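Local coordinates for protein xylosidase (Xanthomonas axonopodis pv. citri, PDB 6XN2) that probably hydrolyses beta-1,4-linked xylo-oligosaccharides such as xylotriose, holding the sugar in the central pocket of a family 43 glycoside hydrolase beta-propeller, at residues Val237-Asp240 / Thr244-Arg247; His195-Ala200 / Pro213-Arg218; Ala40-His45 / Ala96-Leu101; Ala84-Leu89 / Trp118-Ala123; Leu174-Gly179 / Gly266-Ser271. All blocks are in the same frame, centred on the assembly; numbering follows the deposited sequence.

Contact 1. Residues Val237-Asp240 / Thr244-Arg247; sequences VILD and TPLR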
# COMPACT_ATOMS: atom_id res chain seq x y z
N VAL A 237 -2.02 16.80 0.38
CA VAL A 237 -2.51 17.37 1.63
C VAL A 237 -3.81 16.71 2.08
O VAL A 237 -4.73 16.54 1.29
CB VAL A 237 -2.75 18.89 1.49
CG1 VAL A 237 -3.37 19.46 2.76
CG2 VAL A 237 -1.44 19.61 1.15
N ILE A 238 -3.87 16.34 3.36
CA ILE A 238 -5.10 15.80 3.93
C ILE A 238 -5.69 16.78 4.94
O ILE A 238 -5.02 17.20 5.89
CB ILE A 238 -4.86 14.45 4.63
CG1 ILE A 238 -4.13 13.48 3.70
CG2 ILE A 238 -6.18 13.85 5.07
CD1 ILE A 238 -3.73 12.17 4.39
N LEU A 239 -6.95 17.16 4.72
CA LEU A 239 -7.59 18.19 5.54
C LEU A 239 -8.60 17.58 6.52
O LEU A 239 -9.12 16.49 6.29
CB LEU A 239 -8.31 19.20 4.65
CG LEU A 239 -7.52 19.84 3.50
CD1 LEU A 239 -8.48 20.52 2.54
CD2 LEU A 239 -6.51 20.84 4.05
N ASP A 240 -8.87 18.30 7.61
CA ASP A 240 -9.90 17.87 8.54
C ASP A 240 -11.26 18.44 8.15
O ASP A 240 -11.41 19.03 7.08
CB ASP A 240 -9.55 18.26 9.99
CG ASP A 240 -9.45 19.77 10.21
OD1 ASP A 240 -9.92 20.57 9.38
OD2 ASP A 240 -8.88 20.16 11.25
N THR A 244 -8.68 22.33 7.50
CA THR A 244 -7.35 22.58 7.97
C THR A 244 -6.53 21.31 7.86
O THR A 244 -6.98 20.27 8.20
CB THR A 244 -7.40 22.99 9.44
OG1 THR A 244 -8.12 24.20 9.55
CG2 THR A 244 -6.05 23.23 9.97
N PRO A 245 -5.28 21.41 7.39
CA PRO A 245 -4.41 20.25 7.26
C PRO A 245 -4.23 19.49 8.55
O PRO A 245 -4.13 20.07 9.59
CB PRO A 245 -3.10 20.87 6.85
CG PRO A 245 -3.51 22.06 6.09
CD PRO A 245 -4.66 22.61 6.83
N LEU A 246 -4.13 18.18 8.47
CA LEU A 246 -3.97 17.40 9.66
C LEU A 246 -2.69 17.75 10.38
O LEU A 246 -1.69 17.97 9.80
CB LEU A 246 -4.05 15.93 9.37
CG LEU A 246 -5.38 15.42 8.82
CD1 LEU A 246 -5.41 13.93 8.58
CD2 LEU A 246 -6.54 15.79 9.69
N ARG A 247 -2.75 17.77 11.70
CA ARG A 247 -1.63 18.11 12.52
C ARG A 247 -0.74 16.94 12.80
O ARG A 247 -1.16 15.85 12.84
CB ARG A 247 -2.10 18.64 13.86
CG ARG A 247 -2.72 20.00 13.84
CD ARG A 247 -3.55 20.22 15.09
NE ARG A 247 -2.77 20.19 16.29
CZ ARG A 247 -2.49 21.25 17.03
NH1 ARG A 247 -2.91 22.42 16.66
NH2 ARG A 247 -1.78 21.13 18.11
O HOH W 1 -6.17 19.49 11.66
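Leu239 and Pro245 form a non-hydrogen-bonded antiparallel pair, flanked by two backbone bonds: Leu246 N donates to Ile238 O at 2.9 Å, and Asp240 N to Thr244 O at 2.8 Å. Between them the CA atoms of Leu239 and Pro245 come within 4.2 Å, close enough for the CA-H of each to lean on a carbonyl oxygen across the pair. The Asp240 carboxylate adds a side-chain bond across the turn. Its CG stands between the backbone N and the carbonyl carbon (chi1 62°), which brings OD1 back to accept from Thr244 N at 2.9 Å, met from above the carboxylate plane; OD1 also accepts from His242 N. The other oxygen, OD2, reaches Pro245 O through a water that donates to both. On one flank Leu246 CD1 packs against Ile238 CG2 at 3.6 Å, while Leu246 CD2 reaches Asp240 CB. The Leu239 and Pro245 side chains run alongside each other, CD2 to CD 3.8 Å, on the more exposed flank. Strand 234-239 is hydrogen-bonded on its other edge to strand 292-299 through Phe292 and Tyr294, and Ile238 packs on Leu270 and Tyr272 of strand 267-273.

Contact 2. Residues His195-Ala200 / Pro213-Arg218; sequences HYRDNA and PALGPR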
# COMPACT_ATOMS: atom_id res chain seq x y z
N HIS A 195 12.59 12.59 6.30
CA HIS A 195 13.87 13.19 5.94
C HIS A 195 13.84 14.00 4.65
O HIS A 195 14.89 14.45 4.17
CB HIS A 195 14.95 12.12 5.83
CG HIS A 195 15.37 11.56 7.16
ND1 HIS A 195 15.11 10.27 7.54
CD2 HIS A 195 16.01 12.14 8.20
CE1 HIS A 195 15.58 10.07 8.76
NE2 HIS A 195 16.13 11.19 9.18
N TYR A 196 12.68 14.19 4.08
CA TYR A 196 12.56 14.92 2.85
C TYR A 196 11.60 16.09 2.89
O TYR A 196 10.63 16.03 3.53
CB TYR A 196 12.08 13.98 1.75
CG TYR A 196 12.99 12.83 1.48
CD1 TYR A 196 12.97 11.71 2.24
CD2 TYR A 196 13.86 12.88 0.43
CE1 TYR A 196 13.82 10.67 1.99
CE2 TYR A 196 14.68 11.86 0.17
CZ TYR A 196 14.67 10.76 0.95
OH TYR A 196 15.51 9.77 0.66
N ARG A 197 11.94 17.16 2.19
CA ARG A 197 11.09 18.31 2.00
C ARG A 197 11.31 18.72 0.56
O ARG A 197 12.40 18.78 0.15
CB ARG A 197 11.42 19.46 2.91
CG ARG A 197 11.31 19.18 4.37
CD ARG A 197 9.92 18.88 4.79
NE ARG A 197 9.79 18.88 6.22
CZ ARG A 197 10.06 17.84 6.98
NH1 ARG A 197 10.46 16.74 6.44
NH2 ARG A 197 9.92 17.93 8.26
N ASP A 198 10.25 18.96 -0.15
CA ASP A 198 10.29 19.35 -1.53
C ASP A 198 11.18 18.44 -2.36
O ASP A 198 12.00 18.97 -3.05
CB ASP A 198 10.72 20.82 -1.67
CG ASP A 198 9.83 21.79 -0.90
OD1 ASP A 198 8.61 21.69 -0.98
OD2 ASP A 198 10.34 22.66 -0.20
N ASN A 199 11.08 17.14 -2.15
CA ASN A 199 11.83 16.10 -2.84
C ASN A 199 13.29 16.05 -2.60
O ASN A 199 13.98 15.41 -3.30
CB ASN A 199 11.58 16.08 -4.33
CG ASN A 199 10.16 16.04 -4.66
OD1 ASN A 199 9.44 15.25 -4.11
ND2 ASN A 199 9.74 16.91 -5.53
N ALA A 200 13.75 16.73 -1.59
CA ALA A 200 15.18 16.72 -1.28
C ALA A 200 15.47 16.21 0.12
O ALA A 200 14.81 16.60 1.09
CB ALA A 200 15.75 18.12 -1.46
N PRO A 213 1.93 20.96 10.39
CA PRO A 213 1.18 20.01 9.61
C PRO A 213 1.87 18.70 9.48
O PRO A 213 3.02 18.66 9.25
CB PRO A 213 1.14 20.66 8.23
CG PRO A 213 1.25 22.09 8.50
CD PRO A 213 2.11 22.23 9.70
N ALA A 214 1.14 17.62 9.55
CA ALA A 214 1.75 16.34 9.35
C ALA A 214 2.17 16.18 7.91
O ALA A 214 1.59 16.71 7.01
CB ALA A 214 0.81 15.23 9.72
N LEU A 215 3.17 15.37 7.69
CA LEU A 215 3.59 15.08 6.33
C LEU A 215 2.52 14.25 5.64
O LEU A 215 1.83 13.45 6.29
CB LEU A 215 4.93 14.33 6.33
CG LEU A 215 6.10 15.09 6.95
CD1 LEU A 215 7.30 14.20 7.06
CD2 LEU A 215 6.42 16.32 6.11
N GLY A 216 2.38 14.46 4.34
CA GLY A 216 1.47 13.68 3.52
C GLY A 216 2.24 12.83 2.53
O GLY A 216 3.46 12.98 2.39
N PRO A 217 1.54 11.92 1.85
CA PRO A 217 2.22 11.13 0.81
C PRO A 217 2.64 12.03 -0.36
O PRO A 217 2.20 13.17 -0.43
CB PRO A 217 1.15 10.11 0.39
CG PRO A 217 -0.15 10.80 0.68
CD PRO A 217 0.10 11.64 1.91
N ARG A 218 3.41 11.50 -1.27
CA ARG A 218 3.80 12.23 -2.44
C ARG A 218 3.01 11.75 -3.65
O ARG A 218 2.58 10.63 -3.67
CB ARG A 218 5.25 12.03 -2.67
CG ARG A 218 6.10 12.31 -1.47
CD ARG A 218 5.95 13.73 -1.00
NE ARG A 218 6.42 14.69 -1.97
CZ ARG A 218 6.62 15.96 -1.72
NH1 ARG A 218 6.39 16.42 -0.53
NH2 ARG A 218 7.04 16.77 -2.64
O HOH W 2 7.43 18.96 0.89
O HOH W 3 7.02 19.70 -2.42
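A methyl group of Leu215 packs on one face of the Arg197 guanidinium: CD2 lies over its centre, 4.0 Å from Arg197 CZ, and the two side chains cross at about a right angle. The second meeting point is polar. Arg218 NH2 points to Asn199 OD1 at 3.2 Å, a weak bond, bent to 121° at the hydrogen, with the amide and guanidinium planes nearly perpendicular (84°). Two waters fill in beside it. One accepts from both Asp198 N and Arg218 NH1; the other, in the plane of the Arg218 guanidinium, accepts from NH2 and donates to Asp198 OD1, so the opposite charges of Asp198 and Arg218 meet through water. Asp198 and Asn199 are the two central residues of a type I' turn from Arg197 to Ala200, the tight reversal of a two-residue beta hairpin, in which both adopt left-handed backbone angles and Arg197 and Ala200 bond to each other in both directions. The turn thus offers its tip to the start of strand 218-221. Farther out, the Arg197 chain folds back at chi2 (-65°), which lets NH1 donate to Tyr196 O at 3.0 Å, nearly in the guanidinium plane; NH1 also bonds to Gln194 O and NH2 to Gln206 O. Asn199 OD1 is shared with the hydroxyls of Tyr167 and Ser233. Arg218 is bent twice, at chi2 and chi3, and its NE bonds to the same Ser233 hydroxyl.

Contact 3. Residues Ala40-His45 / Ala96-Leu101; sequences APLVTH and AAVEDL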
# COMPACT_ATOMS: atom_id res chain seq x y z
N ALA A 40 -9.97 -15.39 6.09
CA ALA A 40 -8.94 -16.35 6.24
C ALA A 40 -7.81 -15.94 5.33
O ALA A 40 -8.01 -15.27 4.37
CB ALA A 40 -9.44 -17.70 5.84
N PRO A 41 -6.60 -16.32 5.66
CA PRO A 41 -5.46 -16.03 4.83
C PRO A 41 -5.68 -16.56 3.42
O PRO A 41 -6.03 -17.69 3.24
CB PRO A 41 -4.37 -16.83 5.48
CG PRO A 41 -4.82 -17.11 6.84
CD PRO A 41 -6.27 -17.16 6.80
N LEU A 42 -5.50 -15.72 2.42
CA LEU A 42 -5.72 -16.13 1.07
C LEU A 42 -4.73 -17.15 0.66
O LEU A 42 -4.96 -17.94 -0.21
CB LEU A 42 -5.59 -14.93 0.14
CG LEU A 42 -6.70 -13.94 0.28
CD1 LEU A 42 -6.41 -12.69 -0.49
CD2 LEU A 42 -8.00 -14.56 -0.16
N VAL A 43 -3.57 -17.15 1.29
CA VAL A 43 -2.55 -18.16 1.06
C VAL A 43 -1.85 -18.46 2.35
O VAL A 43 -1.74 -17.63 3.19
CB VAL A 43 -1.49 -17.80 0.04
CG1 VAL A 43 -1.98 -17.94 -1.37
CG2 VAL A 43 -0.93 -16.45 0.30
N THR A 44 -1.37 -19.68 2.50
CA THR A 44 -0.70 -20.05 3.72
C THR A 44 0.59 -20.72 3.51
O THR A 44 1.24 -20.99 4.46
CB THR A 44 -1.50 -21.03 4.57
OG1 THR A 44 -1.79 -22.18 3.79
CG2 THR A 44 -2.74 -20.44 5.03
N HIS A 45 0.99 -20.99 2.29
CA HIS A 45 2.26 -21.66 2.07
C HIS A 45 3.46 -20.75 2.09
O HIS A 45 4.56 -21.20 2.06
CB HIS A 45 2.24 -22.49 0.81
CG HIS A 45 1.97 -21.71 -0.42
ND1 HIS A 45 0.72 -21.25 -0.75
CD2 HIS A 45 2.78 -21.32 -1.43
CE1 HIS A 45 0.77 -20.62 -1.89
NE2 HIS A 45 2.01 -20.64 -2.33
N ALA A 96 -12.78 -17.54 -6.61
CA ALA A 96 -11.86 -18.59 -7.03
C ALA A 96 -10.77 -18.84 -5.99
O ALA A 96 -10.47 -17.98 -5.16
CB ALA A 96 -11.22 -18.23 -8.36
N ALA A 97 -10.18 -20.03 -6.04
CA ALA A 97 -9.00 -20.32 -5.24
C ALA A 97 -7.86 -19.40 -5.69
O ALA A 97 -7.77 -19.04 -6.87
CB ALA A 97 -8.61 -21.78 -5.37
N VAL A 98 -6.99 -19.01 -4.76
CA VAL A 98 -5.87 -18.13 -5.06
C VAL A 98 -4.66 -18.90 -5.57
O VAL A 98 -4.20 -19.84 -4.93
CB VAL A 98 -5.45 -17.32 -3.82
CG1 VAL A 98 -4.15 -16.58 -4.09
CG2 VAL A 98 -6.55 -16.36 -3.43
N GLU A 99 -4.16 -18.51 -6.74
CA GLU A 99 -2.99 -19.16 -7.33
C GLU A 99 -1.72 -18.41 -7.00
O GLU A 99 -1.68 -17.19 -7.10
CB GLU A 99 -3.12 -19.26 -8.86
CG GLU A 99 -4.53 -19.45 -9.38
CD GLU A 99 -4.63 -19.21 -10.88
OE1 GLU A 99 -5.51 -18.44 -11.30
OE2 GLU A 99 -3.81 -19.80 -11.64
N ASP A 100 -0.66 -19.13 -6.72
CA ASP A 100 0.64 -18.55 -6.50
C ASP A 100 1.34 -18.72 -7.83
O ASP A 100 1.73 -19.79 -8.19
CB ASP A 100 1.41 -19.31 -5.43
CG ASP A 100 2.77 -18.71 -5.14
OD1 ASP A 100 3.23 -17.85 -5.88
OD2 ASP A 100 3.38 -19.10 -4.16
N LEU A 101 1.51 -17.64 -8.55
CA LEU A 101 2.10 -17.69 -9.88
C LEU A 101 3.62 -17.71 -9.81
O LEU A 101 4.30 -17.68 -10.84
CB LEU A 101 1.61 -16.52 -10.74
CG LEU A 101 0.10 -16.55 -11.01
CD1 LEU A 101 -0.32 -15.43 -11.94
CD2 LEU A 101 -0.29 -17.89 -11.57
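His45 NE2 donates to Asp100 OD2 at 2.8 Å, with 154° at the hydrogen. The carboxylate oxygen uses its anti lone pair, the one turned away from OD1, and lies close to the ring plane of the histidine; the two flat groups are turned 37° against each other. Asp100 CB also sits at the edge of the ring, 3.4 Å from His45 NE2, so the NE2 corner of the imidazole meets both CB and OD2 of the aspartate. With CG between the backbone N and the carbonyl carbon (chi1 59°), His45 swings its ring across to the strand. The second oxygen of Asp100 is occupied as well: OD1 accepts from Gly102 N and is bonded to His87 ND1. The carboxylate is therefore held by three groups, two of them histidines, and its negative charge would probably raise the proton affinity of His45. Two residues back the contact turns apolar. Val98 wedges its two methyls into segment 40-45: CG1 meets Val43 CG1 at 3.7 Å, and CG2 rests on Leu42 CB at 4.0 Å, while CB faces the carbonyl O of Leu42 at 3.7 Å. Both apolar pairs cross at about a right angle. Behind, Val98 is backed by Leu89 and Met91, and Leu42 bonds through its backbone to Ile337. The loop leading to strand 47-56 thus lies between strand 336-342 and strand 99-106, an edge strand of a four-stranded antiparallel sheet, which is a blade of the five-bladed beta-propeller characteristic of glycoside hydrolase family 43.

Contact 4. Residues Ala84-Leu89 / Trp118-Ala123; sequences ADYHVL and WAPDAA. With XYP (beta-D-xylopyranose), chain E.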
# COMPACT_ATOMS: atom_id res chain seq x y z
N ALA A 84 13.16 -10.17 0.13
CA ALA A 84 14.12 -10.13 -0.97
C ALA A 84 13.48 -10.36 -2.34
O ALA A 84 14.15 -10.24 -3.36
CB ALA A 84 15.21 -11.16 -0.74
N ASP A 85 12.21 -10.72 -2.35
CA ASP A 85 11.60 -11.12 -3.64
C ASP A 85 10.09 -10.87 -3.65
O ASP A 85 9.53 -10.60 -2.62
CB ASP A 85 11.86 -12.60 -3.86
CG ASP A 85 11.05 -13.50 -2.95
OD1 ASP A 85 9.97 -13.82 -3.33
OD2 ASP A 85 11.51 -13.82 -1.88
N TYR A 86 9.50 -11.00 -4.82
CA TYR A 86 8.10 -10.82 -4.98
C TYR A 86 7.46 -11.95 -5.74
O TYR A 86 8.00 -12.45 -6.66
CB TYR A 86 7.80 -9.53 -5.75
CG TYR A 86 8.24 -8.28 -5.07
CD1 TYR A 86 7.77 -7.95 -3.83
CD2 TYR A 86 9.10 -7.43 -5.66
CE1 TYR A 86 8.18 -6.82 -3.21
CE2 TYR A 86 9.51 -6.29 -5.05
CZ TYR A 86 9.04 -5.99 -3.81
OH TYR A 86 9.46 -4.87 -3.18
N HIS A 87 6.28 -12.31 -5.27
CA HIS A 87 5.46 -13.28 -6.02
C HIS A 87 4.25 -12.53 -6.59
O HIS A 87 4.00 -11.43 -6.19
CB HIS A 87 4.94 -14.38 -5.11
CG HIS A 87 5.95 -15.39 -4.75
ND1 HIS A 87 5.75 -16.72 -4.94
CD2 HIS A 87 7.15 -15.28 -4.19
CE1 HIS A 87 6.79 -17.37 -4.52
NE2 HIS A 87 7.65 -16.52 -4.07
N VAL A 88 3.56 -13.17 -7.51
CA VAL A 88 2.32 -12.64 -8.00
C VAL A 88 1.21 -13.65 -7.75
O VAL A 88 1.38 -14.77 -7.99
CB VAL A 88 2.38 -12.26 -9.48
CG1 VAL A 88 1.06 -11.76 -9.96
CG2 VAL A 88 3.43 -11.21 -9.69
N LEU A 89 0.09 -13.22 -7.21
CA LEU A 89 -1.04 -14.11 -6.95
C LEU A 89 -2.20 -13.76 -7.88
O LEU A 89 -2.31 -12.63 -8.34
CB LEU A 89 -1.47 -14.01 -5.49
CG LEU A 89 -0.35 -14.08 -4.45
CD1 LEU A 89 -0.88 -13.82 -3.03
CD2 LEU A 89 0.37 -15.41 -4.50
N TRP A 118 10.20 -4.10 -0.17
CA TRP A 118 8.96 -3.81 0.52
C TRP A 118 7.72 -3.66 -0.35
O TRP A 118 7.76 -3.94 -1.49
CB TRP A 118 9.18 -2.63 1.47
CG TRP A 118 10.03 -2.98 2.67
CD1 TRP A 118 10.70 -4.11 2.88
CD2 TRP A 118 10.25 -2.17 3.83
NE1 TRP A 118 11.33 -4.07 4.09
CE2 TRP A 118 11.06 -2.90 4.69
CE3 TRP A 118 9.82 -0.92 4.22
CZ2 TRP A 118 11.45 -2.40 5.91
CZ3 TRP A 118 10.21 -0.44 5.42
CH2 TRP A 118 11.02 -1.17 6.24
N ALA A 119 6.62 -3.24 0.24
CA ALA A 119 5.33 -3.09 -0.40
C ALA A 119 5.27 -2.62 -1.85
O ALA A 119 5.42 -1.49 -2.09
CB ALA A 119 4.45 -2.22 0.44
N PRO A 120 4.95 -3.50 -2.78
CA PRO A 120 4.94 -3.11 -4.18
C PRO A 120 3.59 -2.85 -4.78
O PRO A 120 2.60 -3.00 -4.15
CB PRO A 120 5.50 -4.34 -4.84
CG PRO A 120 4.91 -5.43 -4.06
CD PRO A 120 4.81 -4.95 -2.65
N ASP A 121 3.59 -2.47 -6.04
CA ASP A 121 2.33 -2.28 -6.77
C ASP A 121 2.59 -2.53 -8.24
O ASP A 121 3.73 -2.71 -8.66
CB ASP A 121 1.76 -0.87 -6.54
CG ASP A 121 0.28 -0.78 -6.89
OD1 ASP A 121 -0.33 -1.84 -7.16
OD2 ASP A 121 -0.28 0.34 -6.89
N ALA A 122 1.53 -2.54 -9.04
CA ALA A 122 1.68 -2.80 -10.45
C ALA A 122 0.80 -1.89 -11.28
O ALA A 122 -0.17 -1.32 -10.76
CB ALA A 122 1.37 -4.26 -10.75
N ALA A 123 1.15 -1.75 -12.55
CA ALA A 123 0.37 -0.98 -13.50
C ALA A 123 0.53 -1.58 -14.89
O ALA A 123 1.49 -2.30 -15.16
CB ALA A 123 0.79 0.49 -13.50
O1 XYP E . 6.53 -0.46 7.47
C1 XYP E . 6.00 -1.49 6.67
C2 XYP E . 6.02 -1.04 5.23
C3 XYP E . 5.86 -2.18 4.27
C4 XYP E . 6.80 -3.31 4.63
C5 XYP E . 6.56 -3.71 6.06
O2 XYP E . 4.98 -0.11 4.93
O3 XYP E . 6.21 -1.59 3.05
O4 XYP E . 6.54 -4.42 3.83
O5 XYP E . 6.79 -2.63 6.91
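Tyr86 reaches out of its strand to Trp118 and Pro120, bridging two neighbouring blades of the beta-propeller: strand 85-91 belongs to one four-stranded sheet, and Pro120 leads into strand 121-125, which begins the next. The backbones stay well apart, Tyr86 CA to Pro120 CA being 8.4 Å, and the phenol spans the interval. Its hydroxyl donates to Trp118 O at 2.6 Å, in the carbonyl plane and on a lone pair, which would help hold the peptide that carries Ala119 N. Over one face of the phenol lies Pro120, whose CB makes a CH-pi contact 20° off the ring normal, displaced toward the rim; CG touches Tyr86 CE1 at 3.7 Å. Here packing is dense and every touching residue is buried. The other side of segment 118-123 turns away from Tyr86 and faces the sugar-binding pocket, where it meets the xylose as well as pocket residues. Trp118 directs its indole into this pocket, its NE1 tied to Phe81 O, and Ala119 N donates to xylose O3 in a long bond of 3.3 Å. Asp50, Asp170 and Glu257 bond to the same xylose. Tyr86 thus stands in the second shell and probably helps position the main chain of the sugar-binding residues. Xylose C4 lies over one face of the indole, toward its rim, 3.7 Å from Trp118 CD2.

Contact 5. Residues Leu174-Gly179 / Gly266-Ser271; sequences LADDDG and GRYYLS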
# COMPACT_ATOMS: atom_id res chain seq x y z
N LEU A 174 -1.99 4.70 -9.57
CA LEU A 174 -3.39 4.80 -9.96
C LEU A 174 -3.54 4.92 -11.47
O LEU A 174 -3.01 5.84 -12.09
CB LEU A 174 -4.04 6.00 -9.27
CG LEU A 174 -5.39 6.44 -9.86
CD1 LEU A 174 -6.45 5.37 -9.61
CD2 LEU A 174 -5.82 7.79 -9.32
N ALA A 175 -4.30 3.99 -12.03
CA ALA A 175 -4.68 4.06 -13.44
C ALA A 175 -5.95 4.89 -13.48
O ALA A 175 -7.00 4.34 -13.28
CB ALA A 175 -4.90 2.68 -13.99
N ASP A 176 -5.83 6.18 -13.79
CA ASP A 176 -6.97 7.09 -13.80
C ASP A 176 -7.88 6.74 -14.97
O ASP A 176 -7.41 6.21 -15.97
CB ASP A 176 -6.49 8.55 -13.88
CG ASP A 176 -7.59 9.55 -13.53
OD1 ASP A 176 -8.68 9.50 -14.15
OD2 ASP A 176 -7.36 10.38 -12.63
N ASP A 177 -9.15 7.03 -14.85
CA ASP A 177 -10.12 6.76 -15.89
C ASP A 177 -9.82 7.55 -17.14
O ASP A 177 -10.21 7.14 -18.19
CB ASP A 177 -11.50 7.14 -15.43
CG ASP A 177 -12.13 6.09 -14.56
OD1 ASP A 177 -11.71 4.95 -14.61
OD2 ASP A 177 -13.05 6.43 -13.83
N ASP A 178 -9.12 8.65 -16.98
CA ASP A 178 -8.79 9.48 -18.10
C ASP A 178 -7.58 9.05 -18.86
O ASP A 178 -7.19 9.69 -19.75
CB ASP A 178 -8.70 10.93 -17.68
CG ASP A 178 -7.47 11.24 -16.90
OD1 ASP A 178 -6.61 10.40 -16.74
OD2 ASP A 178 -7.34 12.35 -16.44
N GLY A 179 -6.95 7.97 -18.46
CA GLY A 179 -5.79 7.50 -19.17
C GLY A 179 -4.45 7.75 -18.56
O GLY A 179 -3.50 7.13 -18.92
N GLY A 266 -17.14 9.61 -9.20
CA GLY A 266 -16.62 10.90 -9.53
C GLY A 266 -15.72 11.55 -8.52
O GLY A 266 -15.49 12.71 -8.61
N ARG A 267 -15.27 10.77 -7.56
CA ARG A 267 -14.36 11.32 -6.55
C ARG A 267 -13.16 10.40 -6.41
O ARG A 267 -13.24 9.26 -6.83
CB ARG A 267 -15.10 11.42 -5.22
CG ARG A 267 -15.86 12.72 -5.06
CD ARG A 267 -15.50 13.39 -3.76
NE ARG A 267 -15.92 14.76 -3.91
CZ ARG A 267 -15.49 15.77 -3.18
NH1 ARG A 267 -14.62 15.58 -2.20
NH2 ARG A 267 -15.95 16.98 -3.42
N TYR A 268 -12.07 10.96 -5.92
CA TYR A 268 -10.88 10.19 -5.62
C TYR A 268 -10.86 9.86 -4.14
O TYR A 268 -11.10 10.74 -3.31
CB TYR A 268 -9.62 10.97 -6.02
CG TYR A 268 -9.51 11.19 -7.51
CD1 TYR A 268 -10.09 12.30 -8.11
CD2 TYR A 268 -8.84 10.27 -8.32
CE1 TYR A 268 -10.00 12.49 -9.48
CE2 TYR A 268 -8.74 10.46 -9.69
CZ TYR A 268 -9.32 11.58 -10.26
OH TYR A 268 -9.23 11.76 -11.63
N TYR A 269 -10.58 8.61 -3.82
CA TYR A 269 -10.50 8.16 -2.44
C TYR A 269 -9.06 7.84 -2.10
O TYR A 269 -8.49 6.90 -2.65
CB TYR A 269 -11.36 6.91 -2.21
CG TYR A 269 -12.86 7.12 -2.26
CD1 TYR A 269 -13.51 7.37 -3.46
CD2 TYR A 269 -13.63 7.03 -1.10
CE1 TYR A 269 -14.89 7.55 -3.51
CE2 TYR A 269 -15.00 7.20 -1.14
CZ TYR A 269 -15.63 7.47 -2.34
OH TYR A 269 -16.99 7.65 -2.39
N LEU A 270 -8.45 8.63 -1.23
CA LEU A 270 -7.12 8.34 -0.72
C LEU A 270 -7.26 7.58 0.59
O LEU A 270 -7.87 8.09 1.53
CB LEU A 270 -6.32 9.62 -0.49
CG LEU A 270 -5.02 9.43 0.29
CD1 LEU A 270 -4.04 8.64 -0.57
CD2 LEU A 270 -4.43 10.76 0.70
N SER A 271 -6.70 6.38 0.67
CA SER A 271 -6.70 5.63 1.92
C SER A 271 -5.27 5.26 2.30
O SER A 271 -4.39 5.20 1.44
CB SER A 271 -7.60 4.39 1.82
OG SER A 271 -7.34 3.62 0.65
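Tyr268 donates its hydroxyl to Asp176 in a short bond, OH to OD2 2.5 Å, using the syn lone pair on the side of the other carboxylate oxygen. The side-chain torsions of both partners set it up. Tyr268 keeps CG anti to its carbonyl carbon (chi1 -65°), which sends the phenol out from strand 267-273, and chi2 turns the ring about perpendicular to the CA-CB-CG plane, presenting its CE2 edge. Asp176 has CG on the far side from the backbone N (chi1 -165°), which carries the carboxylate to the hydroxyl; its plane stands 57° from that of the ring. Leu174 takes a similar first torsion but bends at chi2, and its CD2 comes to the edge of the ring, 4.0 Å from Tyr268 CE2. The ring is therefore met along one edge by a methyl and a carboxylate. OD1 of Asp176 serves the loop: it accepts from Asp178 N at 3.0 Å in an almost straight bond, on its anti side and somewhat out of the carboxylate plane. One aspartate thus links strand 267-273 to its own loop. Gln263 of strand 257-264 flanks the pair, touching both Asp176 and Tyr268. The Asx turn at Asp176 coincides with a type I turn that Gly179 N closes onto Asp176 O, and the two together form the loop of the beta hairpin of strands 172-175 and 181-185.

How the contacts relate
Along the chain, contacts 3 and 4 come first and interleave, and contact 5 spans the stretch holding contact 2 and then contact 1. Contacts 3 and 4 are 15 Å apart between centres and share the sheet of neighbouring strands 85-91 and 99-106, where Leu101 N bonds to Val88 O. Contacts 1 and 5 reach the same set of hydrogen-bonded strands, and contact 2 adjoins it through the start of strand 218-221: Leu246 O meets Ala214 N between contacts 1 and 2, and Pro217 packs on Leu270 of contact 5. Contacts 1 and 3 lie on opposite sides of the chain's centre, 38 Å apart between centres. Contact 4, beside the xylose, is nearest the middle, as expected for a propeller with a central pocket.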